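Local coordinates for dihydrodipicolinate synthase (Agrobacterium tumefaciens, PDB 3B4U), which probably catalyses an aldolase-type condensation through a Schiff-base intermediate, as dihydrodipicolinate synthase does in making the lysine precursor from pyruvate and aspartate semialdehyde, at residues Q3-F15 against Q207-V221. Residues are numbered along the deposited sequence; the frame is centred on the assembly and turned at random.
Sequences QKFGLSAALTTPF and QGAISGVANFLTQEV
Asn215 reaches across from the 3-10 turn after strand 208-211 and bonds to Ala10 and Thr12, where the first strand runs out, with both ends of its amide. Asn215 ND2 gives a nearly straight bond to Ala10 O (2.8 Å), with that oxygen in the amide plane, and a second to Gly212 O within its own turn. Asn215 OD1 takes Thr12 N at 3.1 Å and, at 3.3 Å, Thr12 OG1, both from the same face of the amide; His29 of helix 23-35 also bonds to it. With OG1 set between backbone N and carbonyl carbon (chi1 45°), the threonine hydroxyl turns to that oxygen.

Upstream, the strands run parallel, 12° apart, joined by alternating backbone bonds from Gly6 N–Gln207 O to Ala10 N–Ser211 O. Side chains pack on both faces. Leu7 sends CD1 to Val221 CG1 (3.7 Å), the side chains crossing near a right angle, while CD2 rests by Thr218 O. On the barrel-interior face, Phe5 CZ meets Ile210 CG1 at 3.7 Å, and the ring turns an edge to Ala209 O. At the strands' start Gln207 OE1 accepts Phe5 N in its carbonyl plane (3.0 Å) and a water.

This is the first-to-eighth strand seam closing the TIM barrel. The Asn215 bonds fix the amide's flip and satisfy the buried Ala10 O and Thr12 N.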
loop_
_atom_site.group_PDB
_atom_site.type_symbol
_atom_site.label_atom_id
_atom_site.label_comp_id
_atom_site.label_asym_id
_atom_site.label_seq_id
_atom_site.Cartn_x
_atom_site.Cartn_y
_atom_site.Cartn_z
ATOM N N GLN B 3 17.375 -14.906 25.210
ATOM C CA GLN B 3 16.615 -13.631 25.166
ATOM C C GLN B 3 16.561 -13.059 23.747
ATOM O O GLN B 3 15.696 -12.236 23.455
ATOM C CB GLN B 3 17.203 -12.616 26.158
ATOM C CG GLN B 3 16.743 -11.162 25.993
ATOM C CD GLN B 3 17.748 -10.253 25.257
ATOM O OE1 GLN B 3 17.993 -10.394 24.044
ATOM N NE2 GLN B 3 18.313 -9.294 25.994
ATOM N N LYS B 4 17.451 -13.507 22.861
ATOM C CA LYS B 4 17.450 -12.979 21.499
ATOM C C LYS B 4 16.128 -13.296 20.805
ATOM O O LYS B 4 15.410 -14.242 21.153
ATOM C CB LYS B 4 18.616 -13.547 20.675
ATOM C CG LYS B 4 18.468 -15.043 20.334
ATOM C CD LYS B 4 19.476 -15.562 19.278
ATOM C CE LYS B 4 20.915 -15.416 19.669
ATOM N NZ LYS B 4 21.820 -16.186 18.726
ATOM N N PHE B 5 15.839 -12.538 19.769
ATOM C CA PHE B 5 14.671 -12.787 18.943
ATOM C C PHE B 5 14.648 -14.207 18.389
ATOM O O PHE B 5 13.620 -14.903 18.482
ATOM C CB PHE B 5 14.619 -11.740 17.821
ATOM C CG PHE B 5 13.425 -11.894 16.920
ATOM C CD1 PHE B 5 12.233 -11.277 17.218
ATOM C CD2 PHE B 5 13.491 -12.692 15.791
ATOM C CE1 PHE B 5 11.126 -11.445 16.411
ATOM C CE2 PHE B 5 12.400 -12.845 14.948
ATOM C CZ PHE B 5 11.207 -12.225 15.277
ATOM N N GLY B 6 15.750 -14.646 17.801
ATOM C CA GLY B 6 15.863 -16.004 17.292
ATOM C C GLY B 6 15.305 -16.149 15.884
ATOM O O GLY B 6 15.449 -15.268 15.035
ATOM N N LEU B 7 14.692 -17.296 15.641
ATOM C CA LEU B 7 14.124 -17.621 14.340
ATOM C C LEU B 7 12.607 -17.504 14.396
ATOM O O LEU B 7 11.954 -18.171 15.202
ATOM C CB LEU B 7 14.509 -19.054 13.921
ATOM C CG LEU B 7 13.910 -19.494 12.598
ATOM C CD1 LEU B 7 14.303 -18.543 11.441
ATOM C CD2 LEU B 7 14.290 -20.937 12.269
ATOM N N SER B 8 12.057 -16.710 13.495
ATOM C CA SER B 8 10.624 -16.664 13.302
ATOM C C SER B 8 10.305 -17.112 11.878
ATOM O O SER B 8 10.953 -16.660 10.955
ATOM C CB SER B 8 10.131 -15.234 13.553
ATOM O OG SER B 8 8.713 -15.183 13.640
ATOM N N ALA B 9 9.295 -17.971 11.685
ATOM C CA ALA B 9 8.829 -18.259 10.335
ATOM C C ALA B 9 8.077 -17.071 9.805
ATOM O O ALA B 9 7.197 -16.535 10.493
ATOM C CB ALA B 9 7.932 -19.472 10.328
ATOM N N ALA B 10 8.371 -16.656 8.577
ATOM C CA ALA B 10 7.556 -15.667 7.870
ATOM C C ALA B 10 6.397 -16.496 7.320
ATOM O O ALA B 10 6.410 -16.964 6.186
ATOM C CB ALA B 10 8.373 -14.994 6.740
ATOM N N LEU B 11 5.387 -16.740 8.156
ATOM C CA LEU B 11 4.485 -17.862 7.942
ATOM C C LEU B 11 3.657 -17.660 6.678
ATOM O O LEU B 11 3.034 -16.625 6.483
ATOM C CB LEU B 11 3.544 -18.020 9.145
ATOM C CG LEU B 11 2.949 -19.400 9.291
ATOM C CD1 LEU B 11 3.970 -20.390 9.839
ATOM C CD2 LEU B 11 1.684 -19.350 10.154
ATOM N N THR B 12 3.576 -18.696 5.862
ATOM C CA THR B 12 2.681 -18.709 4.715
ATOM C C THR B 12 1.225 -18.842 5.180
ATOM O O THR B 12 0.926 -19.466 6.200
ATOM C CB THR B 12 3.086 -19.862 3.779
ATOM O OG1 THR B 12 3.325 -21.060 4.536
ATOM C CG2 THR B 12 4.360 -19.524 3.016
ATOM N N THR B 13 0.338 -18.273 4.368
ATOM C CA THR B 13 -1.091 -18.252 4.646
ATOM C C THR B 13 -1.763 -19.171 3.644
ATOM O O THR B 13 -1.689 -18.902 2.444
ATOM C CB THR B 13 -1.660 -16.840 4.520
ATOM O OG1 THR B 13 -0.980 -15.957 5.428
ATOM C CG2 THR B 13 -3.151 -16.814 4.836
ATOM N N PRO B 14 -2.431 -20.250 4.097
ATOM C CA PRO B 14 -3.086 -21.171 3.183
ATOM C C PRO B 14 -4.499 -20.725 2.867
ATOM O O PRO B 14 -5.230 -20.324 3.762
ATOM C CB PRO B 14 -3.084 -22.496 3.957
ATOM C CG PRO B 14 -3.201 -22.082 5.405
ATOM C CD PRO B 14 -2.534 -20.702 5.491
ATOM N N PHE B 15 -4.886 -20.847 1.602
ATOM C CA PHE B 15 -6.229 -20.508 1.138
ATOM C C PHE B 15 -6.953 -21.736 0.596
ATOM O O PHE B 15 -6.379 -22.538 -0.119
ATOM C CB PHE B 15 -6.187 -19.448 0.043
ATOM C CG PHE B 15 -5.423 -18.236 0.445
ATOM C CD1 PHE B 15 -5.936 -17.351 1.393
ATOM C CD2 PHE B 15 -4.170 -17.973 -0.099
ATOM C CE1 PHE B 15 -5.206 -16.227 1.803
ATOM C CE2 PHE B 15 -3.461 -16.866 0.300
ATOM C CZ PHE B 15 -3.974 -16.000 1.249
ATOM N N GLN B 207 20.410 -10.766 15.747
ATOM C CA GLN B 207 19.536 -11.543 16.623
ATOM C C GLN B 207 18.670 -12.563 15.947
ATOM O O GLN B 207 17.886 -13.220 16.623
ATOM C CB GLN B 207 18.674 -10.618 17.488
ATOM C CG GLN B 207 19.398 -10.023 18.660
ATOM C CD GLN B 207 18.443 -9.447 19.693
ATOM O OE1 GLN B 207 17.358 -9.963 19.921
ATOM N NE2 GLN B 207 18.863 -8.341 20.313
ATOM N N GLY B 208 18.797 -12.735 14.632
ATOM C CA GLY B 208 18.091 -13.775 13.940
ATOM C C GLY B 208 17.408 -13.328 12.662
ATOM O O GLY B 208 17.968 -12.563 11.884
ATOM N N ALA B 209 16.214 -13.879 12.402
ATOM C CA ALA B 209 15.542 -13.703 11.118
ATOM C C ALA B 209 14.052 -13.973 11.242
ATOM O O ALA B 209 13.634 -14.784 12.075
ATOM C CB ALA B 209 16.144 -14.672 10.056
ATOM N N ILE B 210 13.321 -13.310 10.371
ATOM C CA ILE B 210 11.947 -13.640 10.048
ATOM C C ILE B 210 12.004 -14.196 8.628
ATOM O O ILE B 210 12.173 -13.453 7.677
ATOM C CB ILE B 210 11.015 -12.422 10.152
ATOM C CG1 ILE B 210 11.006 -11.852 11.593
ATOM C CG2 ILE B 210 9.608 -12.792 9.698
ATOM C CD1 ILE B 210 10.338 -10.514 11.728
ATOM N N SER B 211 11.941 -15.508 8.512
ATOM C CA SER B 211 12.428 -16.214 7.323
ATOM C C SER B 211 11.347 -16.920 6.533
ATOM O O SER B 211 10.614 -17.738 7.091
ATOM C CB SER B 211 13.461 -17.239 7.769
ATOM O OG SER B 211 13.749 -18.178 6.727
ATOM N N GLY B 212 11.299 -16.693 5.230
ATOM C CA GLY B 212 10.411 -17.426 4.353
ATOM C C GLY B 212 10.838 -18.873 4.130
ATOM O O GLY B 212 10.014 -19.780 4.130
ATOM N N VAL B 213 12.133 -19.102 3.953
ATOM C CA VAL B 213 12.647 -20.443 3.765
ATOM C C VAL B 213 12.394 -21.313 4.980
ATOM O O VAL B 213 12.242 -22.519 4.842
ATOM C CB VAL B 213 14.159 -20.400 3.346
ATOM C CG1 VAL B 213 14.785 -21.772 3.379
ATOM C CG2 VAL B 213 14.295 -19.722 1.969
ATOM N N ALA B 214 12.307 -20.713 6.167
ATOM C CA ALA B 214 12.022 -21.447 7.382
ATOM C C ALA B 214 10.621 -22.071 7.399
ATOM O O ALA B 214 10.357 -22.890 8.268
ATOM C CB ALA B 214 12.204 -20.554 8.629
ATOM N N ASN B 215 9.762 -21.748 6.439
ATOM C CA ASN B 215 8.493 -22.481 6.306
ATOM C C ASN B 215 8.708 -23.930 5.866
ATOM O O ASN B 215 7.820 -24.749 6.084
ATOM C CB ASN B 215 7.591 -21.824 5.271
ATOM C CG ASN B 215 6.921 -20.568 5.773
ATOM O OD1 ASN B 215 5.931 -20.649 6.513
ATOM N ND2 ASN B 215 7.418 -19.430 5.356
ATOM N N PHE B 216 9.857 -24.260 5.272
ATOM C CA PHE B 216 10.073 -25.596 4.732
ATOM C C PHE B 216 11.448 -26.170 4.978
ATOM O O PHE B 216 11.624 -27.347 4.683
ATOM C CB PHE B 216 9.663 -25.678 3.246
ATOM C CG PHE B 216 10.467 -24.790 2.365
ATOM C CD1 PHE B 216 11.668 -25.234 1.818
ATOM C CD2 PHE B 216 10.050 -23.522 2.050
ATOM C CE1 PHE B 216 12.439 -24.424 1.034
ATOM C CE2 PHE B 216 10.830 -22.703 1.261
ATOM C CZ PHE B 216 12.034 -23.165 0.746
ATOM N N LEU B 217 12.389 -25.396 5.513
ATOM C CA LEU B 217 13.729 -25.876 5.906
ATOM C C LEU B 217 14.039 -25.279 7.278
ATOM O O LEU B 217 15.012 -24.534 7.466
ATOM C CB LEU B 217 14.800 -25.533 4.872
ATOM C CG LEU B 217 14.784 -26.363 3.589
ATOM C CD1 LEU B 217 15.656 -25.663 2.521
ATOM C CD2 LEU B 217 15.271 -27.782 3.849
ATOM N N THR B 218 13.170 -25.532 8.241
ATOM C CA THR B 218 13.262 -24.842 9.528
ATOM C C THR B 218 14.587 -25.072 10.247
ATOM O O THR B 218 15.232 -24.112 10.670
ATOM C CB THR B 218 12.099 -25.221 10.441
ATOM O OG1 THR B 218 10.852 -25.050 9.749
ATOM C CG2 THR B 218 12.136 -24.340 11.667
ATOM N N GLN B 219 14.972 -26.345 10.398
ATOM C CA GLN B 219 16.216 -26.636 11.098
ATOM C C GLN B 219 17.429 -26.022 10.419
ATOM O O GLN B 219 18.337 -25.519 11.080
ATOM C CB GLN B 219 16.397 -28.146 11.251
ATOM C CG GLN B 219 15.673 -28.704 12.443
ATOM C CD GLN B 219 16.366 -28.299 13.730
ATOM O OE1 GLN B 219 17.550 -28.620 13.933
ATOM N NE2 GLN B 219 15.657 -27.635 14.621
ATOM N N GLU B 220 17.435 -26.049 9.102
ATOM C CA GLU B 220 18.565 -25.515 8.363
ATOM C C GLU B 220 18.696 -24.004 8.550
ATOM O O GLU B 220 19.781 -23.459 8.747
ATOM C CB GLU B 220 18.453 -25.847 6.863
ATOM C CG GLU B 220 18.608 -27.329 6.533
ATOM C CD GLU B 220 17.394 -28.202 6.771
ATOM O OE1 GLU B 220 16.319 -27.710 7.191
ATOM O OE2 GLU B 220 17.536 -29.418 6.537
ATOM N N VAL B 221 17.575 -23.303 8.518
ATOM C CA VAL B 221 17.594 -21.863 8.763
ATOM C C VAL B 221 17.947 -21.574 10.221
ATOM O O VAL B 221 18.649 -20.610 10.491
ATOM C CB VAL B 221 16.296 -21.161 8.311
ATOM C CG1 VAL B 221 16.384 -19.674 8.595
ATOM C CG2 VAL B 221 16.039 -21.398 6.808
HETATM O O HOH W 1 15.438 -9.249 21.665
#